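PDB 2P7I: hypothetical protein from Pectobacterium atrosepticum SCRI1043, which probably transfers a methyl group from S-adenosylmethionine to a substrate not yet identified, as a member of the SAM-dependent methyltransferase family. Local coordinates for residues D118-L123 / E183-R188; A189-T194 / L242-G247. All blocks are in the same frame, centred on the assembly; numbering follows the deposited sequence. Where two conformers were deposited one is given.

Contact 1 of 2, residues D118-L123 / E183-R188; sequences DPVALL and ERDASR
Val-120 meets helix 183-188 with both of its methyl groups. CG1 lies anti to the backbone N (chi1 176°) and reaches the C-terminal end of the helix, 3.8 Å from Arg-188 C. CG2 turns to Asp-185 and sits 3.9 Å from Asp-185 O. The side chains of Val-120 and Asp-185 cross at about a right angle. Both valine methyls also touch Arg-188 CB, while the rest of that arginine leads away from the contact. Pro-119 brings its ring to the carboxylate, with CG 3.6 Å from Asp-185 OD2. Leu-123 places CD1 against the backbone, 3.8 Å from Ala-186 N. The axes of segments 119-123 and 183-188 approach to 8.5 Å and cross at -54°. They belong to a Rossmann-like methyltransferase fold, in which helix 119-130 packs beside the central sheet through Leu-122 and Leu-123 on Leu-109. Pro-119, Val-120 and Leu-123 bring hydrocarbon groups, which lie against the carboxylate and backbone of the other helix. The buried Asp-185 has partners on both carboxylate oxygens. Arg-184 forms a salt bridge to OD1, gripping it side-on with NE at 2.9 Å and NH2 at 3.1 Å from Asp-185 OD1. Both come from the same face of the carboxylate, about 40° above its plane. OD2 is hydrogen-bonded to Tyr-177 OH, and Tyr-177 also touches Pro-119. At the start of the other helix, Asp-118 is the N-cap and its OD1 accepts from Ala-121 N.

Contact 2 of 2, residues A189-T194 / L242-G247; sequences AGLQVT and LLCEKG
Gln-192 and Glu-245 face each other as an antiparallel hydrogen-bonded pair. Gln-192 N donates to Glu-245 O at 2.8 Å, and Glu-245 N returns the bond to Gln-192 O at the same length. Gln-192 O also receives a CA-H...O contact from Cys-244 CA at 3.1 Å. Beyond the non-hydrogen-bonded pair Val-193 and Cys-244, Thr-194 N donates to Leu-243 O at 2.8 Å. Val-193 CG2 packs 4.0 Å from Cys-244 SG. Thr-194 has two conformers; in the one given, OG1 lies beside the backbone N (chi1 -59°) and donates to Glu-245 OE2 at 3.1 Å, from 50° above the carboxylate plane. Arg-136 NE makes a long, weak ion pair with the same OE2. On its other edge, strand 237-245 bonds through Leu-242 and Cys-244 to Leu-139 and Leu-137. At the far end, Gly-247 CA makes a CA-H...O contact to Gly-190 O at 3.3 Å, and Gly-247 N is satisfied by Asn-127 OD1. Gly-190 has positive phi and closes helix 179-188 with a Schellman motif. Strand 237-245 runs antiparallel between strands 135-142 and 192-201, giving the strand order 3-2-1-4-5-7-6 of the class I methyltransferase fold.

Overall arrangement
The contacts come in series along the chain, and their centres lie about 10 Å apart on the same side of the chain's centre. Contact 1 joins helix 119-130 to helix 179-188. Contact 2 joins strand 192-201 to strand 237-245, at one margin of the seven-stranded sheet. Helix 179-188 is followed by strand 192-201 after a three-residue turn, so one helix-strand segment serves both. The two contacts also touch: Ala-186 O and Leu-191 N are 3.2 Å apart, a probable hydrogen bond, and Leu-123 CB packs on Ala-189 CB. The helix thus lies against helix 119-130 while its strand forms one edge of the chain's sheet, joining this segment to the Rossmann-like core twice.

Contact 1 of 2, residues D118-L123 / E183-R188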
loop_
_atom_site.group_PDB
_atom_site.type_symbol
_atom_site.label_atom_id
_atom_site.label_comp_id
_atom_site.label_asym_id
_atom_site.label_seq_id
_atom_site.Cartn_x
_atom_site.Cartn_y
_atom_site.Cartn_z
ATOM N N ASP B 118 -12.220 -27.419 8.954
ATOM C CA ASP B 118 -12.072 -27.682 7.521
ATOM C C ASP B 118 -12.826 -26.625 6.711
ATOM O O ASP B 118 -13.936 -26.848 6.250
ATOM C CB ASP B 118 -12.598 -29.084 7.210
ATOM C CG ASP B 118 -12.232 -29.566 5.823
ATOM O OD1 ASP B 118 -11.787 -28.763 4.973
ATOM O OD2 ASP B 118 -12.420 -30.777 5.577
ATOM N N PRO B 119 -12.222 -25.448 6.539
ATOM C CA PRO B 119 -12.900 -24.344 5.883
ATOM C C PRO B 119 -13.211 -24.591 4.397
ATOM O O PRO B 119 -14.261 -24.192 3.915
ATOM C CB PRO B 119 -11.911 -23.190 6.040
ATOM C CG PRO B 119 -10.567 -23.863 6.219
ATOM C CD PRO B 119 -10.864 -25.092 6.976
ATOM N N VAL B 120 -12.324 -25.262 3.679
ATOM C CA VAL B 120 -12.601 -25.576 2.283
ATOM C C VAL B 120 -13.873 -26.444 2.173
ATOM O O VAL B 120 -14.691 -26.236 1.274
ATOM C CB VAL B 120 -11.394 -26.242 1.575
ATOM C CG1 VAL B 120 -11.789 -26.642 0.142
ATOM C CG2 VAL B 120 -10.214 -25.269 1.580
ATOM N N ALA B 121 -14.092 -27.357 3.106
ATOM C CA ALA B 121 -15.241 -28.241 3.015
ATOM C C ALA B 121 -16.566 -27.468 3.213
ATOM O O ALA B 121 -17.591 -27.832 2.600
ATOM C CB ALA B 121 -15.118 -29.446 4.012
ATOM N N LEU B 122 -16.553 -26.427 4.051
ATOM C CA LEU B 122 -17.719 -25.574 4.257
ATOM C C LEU B 122 -17.995 -24.717 3.041
ATOM O O LEU B 122 -19.137 -24.638 2.582
ATOM C CB LEU B 122 -17.545 -24.694 5.516
ATOM C CG LEU B 122 -18.646 -23.639 5.794
ATOM C CD1 LEU B 122 -20.056 -24.258 5.931
ATOM C CD2 LEU B 122 -18.373 -22.773 7.056
ATOM N N LEU B 123 -16.950 -24.124 2.479
ATOM C CA LEU B 123 -17.107 -23.271 1.314
ATOM C C LEU B 123 -17.589 -24.112 0.120
ATOM O O LEU B 123 -18.303 -23.630 -0.748
ATOM C CB LEU B 123 -15.796 -22.544 1.006
ATOM C CG LEU B 123 -15.342 -21.535 2.056
ATOM C CD1 LEU B 123 -13.930 -21.063 1.710
ATOM C CD2 LEU B 123 -16.334 -20.389 2.175
ATOM N N GLU B 183 -8.678 -16.085 -0.333
ATOM C CA GLU B 183 -8.952 -16.396 -1.730
ATOM C C GLU B 183 -8.498 -17.802 -2.071
ATOM O O GLU B 183 -9.177 -18.501 -2.809
ATOM C CB GLU B 183 -8.378 -15.351 -2.690
ATOM C CG GLU B 183 -8.711 -15.693 -4.111
ATOM C CD GLU B 183 -8.632 -14.569 -5.073
ATOM O OE1 GLU B 183 -8.359 -13.423 -4.668
ATOM O OE2 GLU B 183 -8.913 -14.836 -6.252
ATOM N N ARG B 184 -7.366 -18.241 -1.504
ATOM C CA ARG B 184 -6.923 -19.639 -1.682
ATOM C C ARG B 184 -7.996 -20.641 -1.311
ATOM O O ARG B 184 -8.301 -21.567 -2.072
ATOM C CB ARG B 184 -5.640 -19.945 -0.862
ATOM C CG ARG B 184 -5.160 -21.377 -0.946
ATOM C CD ARG B 184 -4.218 -21.722 0.160
ATOM N NE ARG B 184 -4.910 -21.682 1.440
ATOM C CZ ARG B 184 -4.328 -21.503 2.617
ATOM N NH1 ARG B 184 -3.018 -21.398 2.719
ATOM N NH2 ARG B 184 -5.071 -21.474 3.717
ATOM N N ASP B 185 -8.529 -20.502 -0.125
ATOM C CA ASP B 185 -9.492 -21.470 0.349
ATOM C C ASP B 185 -10.797 -21.395 -0.462
ATOM O O ASP B 185 -11.403 -22.427 -0.756
ATOM C CB ASP B 185 -9.761 -21.257 1.836
ATOM C CG ASP B 185 -8.643 -21.762 2.728
ATOM O OD1 ASP B 185 -7.633 -22.328 2.230
ATOM O OD2 ASP B 185 -8.851 -21.679 3.968
ATOM N N ALA B 186 -11.241 -20.183 -0.809
ATOM C CA ALA B 186 -12.442 -20.033 -1.673
ATOM C C ALA B 186 -12.213 -20.702 -3.033
ATOM O O ALA B 186 -13.070 -21.406 -3.568
ATOM C CB ALA B 186 -12.758 -18.600 -1.870
ATOM N N SER B 187 -11.037 -20.503 -3.570
ATOM C CA SER B 187 -10.700 -21.071 -4.810
ATOM C C SER B 187 -10.637 -22.574 -4.743
ATOM O O SER B 187 -11.144 -23.258 -5.643
ATOM C CB SER B 187 -9.337 -20.573 -5.268
ATOM O OG SER B 187 -9.013 -21.286 -6.419
ATOM N N ARG B 188 -9.977 -23.071 -3.697
ATOM C CA ARG B 188 -9.917 -24.506 -3.444
ATOM C C ARG B 188 -11.287 -25.183 -3.307
ATOM O O ARG B 188 -11.428 -26.366 -3.623
ATOM C CB ARG B 188 -9.066 -24.821 -2.215
ATOM C CG ARG B 188 -7.573 -24.671 -2.514
ATOM C CD ARG B 188 -6.764 -24.868 -1.261
ATOM N NE ARG B 188 -5.336 -24.917 -1.566
ATOM C CZ ARG B 188 -4.419 -25.338 -0.711
ATOM N NH1 ARG B 188 -4.769 -25.657 0.522
ATOM N NH2 ARG B 188 -3.140 -25.443 -1.066
#

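Contact 2 of 2, residues A189-T194 / L242-G247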
loop_
_atom_site.group_PDB
_atom_site.type_symbol
_atom_site.label_atom_id
_atom_site.label_comp_id
_atom_site.label_asym_id
_atom_site.label_seq_id
_atom_site.Cartn_x
_atom_site.Cartn_y
_atom_site.Cartn_z
ATOM N N ALA B 189 -12.269 -24.450 -2.819
ATOM C CA ALA B 189 -13.640 -24.951 -2.632
ATOM C C ALA B 189 -14.481 -24.938 -3.924
ATOM O O ALA B 189 -15.651 -25.352 -3.910
ATOM C CB ALA B 189 -14.337 -24.082 -1.568
ATOM N N GLY B 190 -13.919 -24.445 -5.036
ATOM C CA GLY B 190 -14.645 -24.320 -6.293
ATOM C C GLY B 190 -15.434 -23.048 -6.531
ATOM O O GLY B 190 -16.106 -22.928 -7.546
ATOM N N LEU B 191 -15.392 -22.111 -5.605
ATOM C CA LEU B 191 -16.059 -20.836 -5.786
ATOM C C LEU B 191 -15.349 -19.964 -6.764
ATOM O O LEU B 191 -14.127 -20.111 -6.962
ATOM C CB LEU B 191 -16.109 -20.050 -4.488
ATOM C CG LEU B 191 -16.980 -20.661 -3.372
ATOM C CD1 LEU B 191 -16.509 -20.174 -2.003
ATOM C CD2 LEU B 191 -18.485 -20.345 -3.613
ATOM N N GLN B 192 -16.114 -19.066 -7.394
ATOM C CA GLN B 192 -15.553 -18.030 -8.260
ATOM C C GLN B 192 -15.466 -16.772 -7.424
ATOM O O GLN B 192 -16.466 -16.336 -6.902
ATOM C CB GLN B 192 -16.443 -17.758 -9.480
ATOM C CG GLN B 192 -16.716 -18.975 -10.359
ATOM C CD GLN B 192 -17.213 -18.610 -11.772
ATOM O OE1 GLN B 192 -18.352 -18.905 -12.139
ATOM N NE2 GLN B 192 -16.350 -17.980 -12.561
ATOM N N VAL B 193 -14.274 -16.206 -7.280
ATOM C CA VAL B 193 -14.133 -14.976 -6.516
ATOM C C VAL B 193 -14.314 -13.849 -7.490
ATOM O O VAL B 193 -13.544 -13.710 -8.442
ATOM C CB VAL B 193 -12.770 -14.907 -5.784
ATOM C CG1 VAL B 193 -12.579 -13.519 -5.180
ATOM C CG2 VAL B 193 -12.675 -16.004 -4.750
ATOM N N THR B 194 -15.332 -13.028 -7.255
ATOM C CA THR B 194 -15.755 -11.980 -8.154
ATOM C C THR B 194 -15.230 -10.605 -7.752
ATOM O O THR B 194 -14.946 -9.775 -8.602
ATOM C CB THR B 194 -17.285 -11.953 -8.144
ATOM O OG1 THR B 194 -17.773 -13.242 -8.568
ATOM C CG2 THR B 194 -17.827 -10.873 -9.038
ATOM N N LEU B 242 -14.490 -11.059 0.507
ATOM C CA LEU B 242 -14.617 -11.631 -0.803
ATOM C C LEU B 242 -16.089 -11.836 -1.222
ATOM O O LEU B 242 -16.857 -12.463 -0.525
ATOM C CB LEU B 242 -13.881 -12.980 -0.898
ATOM C CG LEU B 242 -12.366 -13.048 -0.629
ATOM C CD1 LEU B 242 -11.923 -14.526 -1.015
ATOM C CD2 LEU B 242 -11.616 -12.053 -1.440
ATOM N N LEU B 243 -16.442 -11.314 -2.384
ATOM C CA LEU B 243 -17.729 -11.596 -3.021
ATOM C C LEU B 243 -17.509 -12.733 -3.960
ATOM O O LEU B 243 -16.684 -12.666 -4.885
ATOM C CB LEU B 243 -18.250 -10.397 -3.827
ATOM C CG LEU B 243 -19.693 -10.566 -4.366
ATOM C CD1 LEU B 243 -20.704 -10.485 -3.177
ATOM C CD2 LEU B 243 -19.974 -9.496 -5.410
ATOM N N CYS B 244 -18.243 -13.806 -3.765
ATOM C CA CYS B 244 -18.047 -15.017 -4.537
ATOM C C CYS B 244 -19.339 -15.467 -5.205
ATOM O O CYS B 244 -20.445 -15.179 -4.721
ATOM C CB CYS B 244 -17.619 -16.142 -3.602
ATOM S SG CYS B 244 -16.070 -15.840 -2.693
ATOM N N GLU B 245 -19.180 -16.152 -6.318
ATOM C CA GLU B 245 -20.286 -16.762 -7.064
ATOM C C GLU B 245 -19.985 -18.228 -7.268
ATOM O O GLU B 245 -18.867 -18.704 -7.001
ATOM C CB GLU B 245 -20.517 -16.028 -8.383
ATOM C CG GLU B 245 -21.109 -14.657 -8.059
ATOM C CD GLU B 245 -21.262 -13.734 -9.259
ATOM O OE1 GLU B 245 -21.938 -14.116 -10.216
ATOM O OE2 GLU B 245 -20.732 -12.605 -9.220
ATOM N N LYS B 246 -21.010 -18.940 -7.702
ATOM C CA LYS B 246 -20.934 -20.392 -7.804
ATOM C C LYS B 246 -20.063 -20.802 -8.983
ATOM O O LYS B 246 -20.175 -20.250 -10.073
ATOM C CB LYS B 246 -22.355 -20.956 -7.970
ATOM C CG LYS B 246 -22.421 -22.421 -8.133
ATOM C CD LYS B 246 -23.893 -22.922 -8.035
ATOM C CE LYS B 246 -23.922 -24.457 -8.188
ATOM N NZ LYS B 246 -25.245 -25.093 -7.775
ATOM N N GLY B 247 -19.173 -21.765 -8.762
ATOM C CA GLY B 247 -18.440 -22.436 -9.867
ATOM C C GLY B 247 -18.992 -23.839 -10.143
ATOM O O GLY B 247 -19.533 -24.456 -9.246
#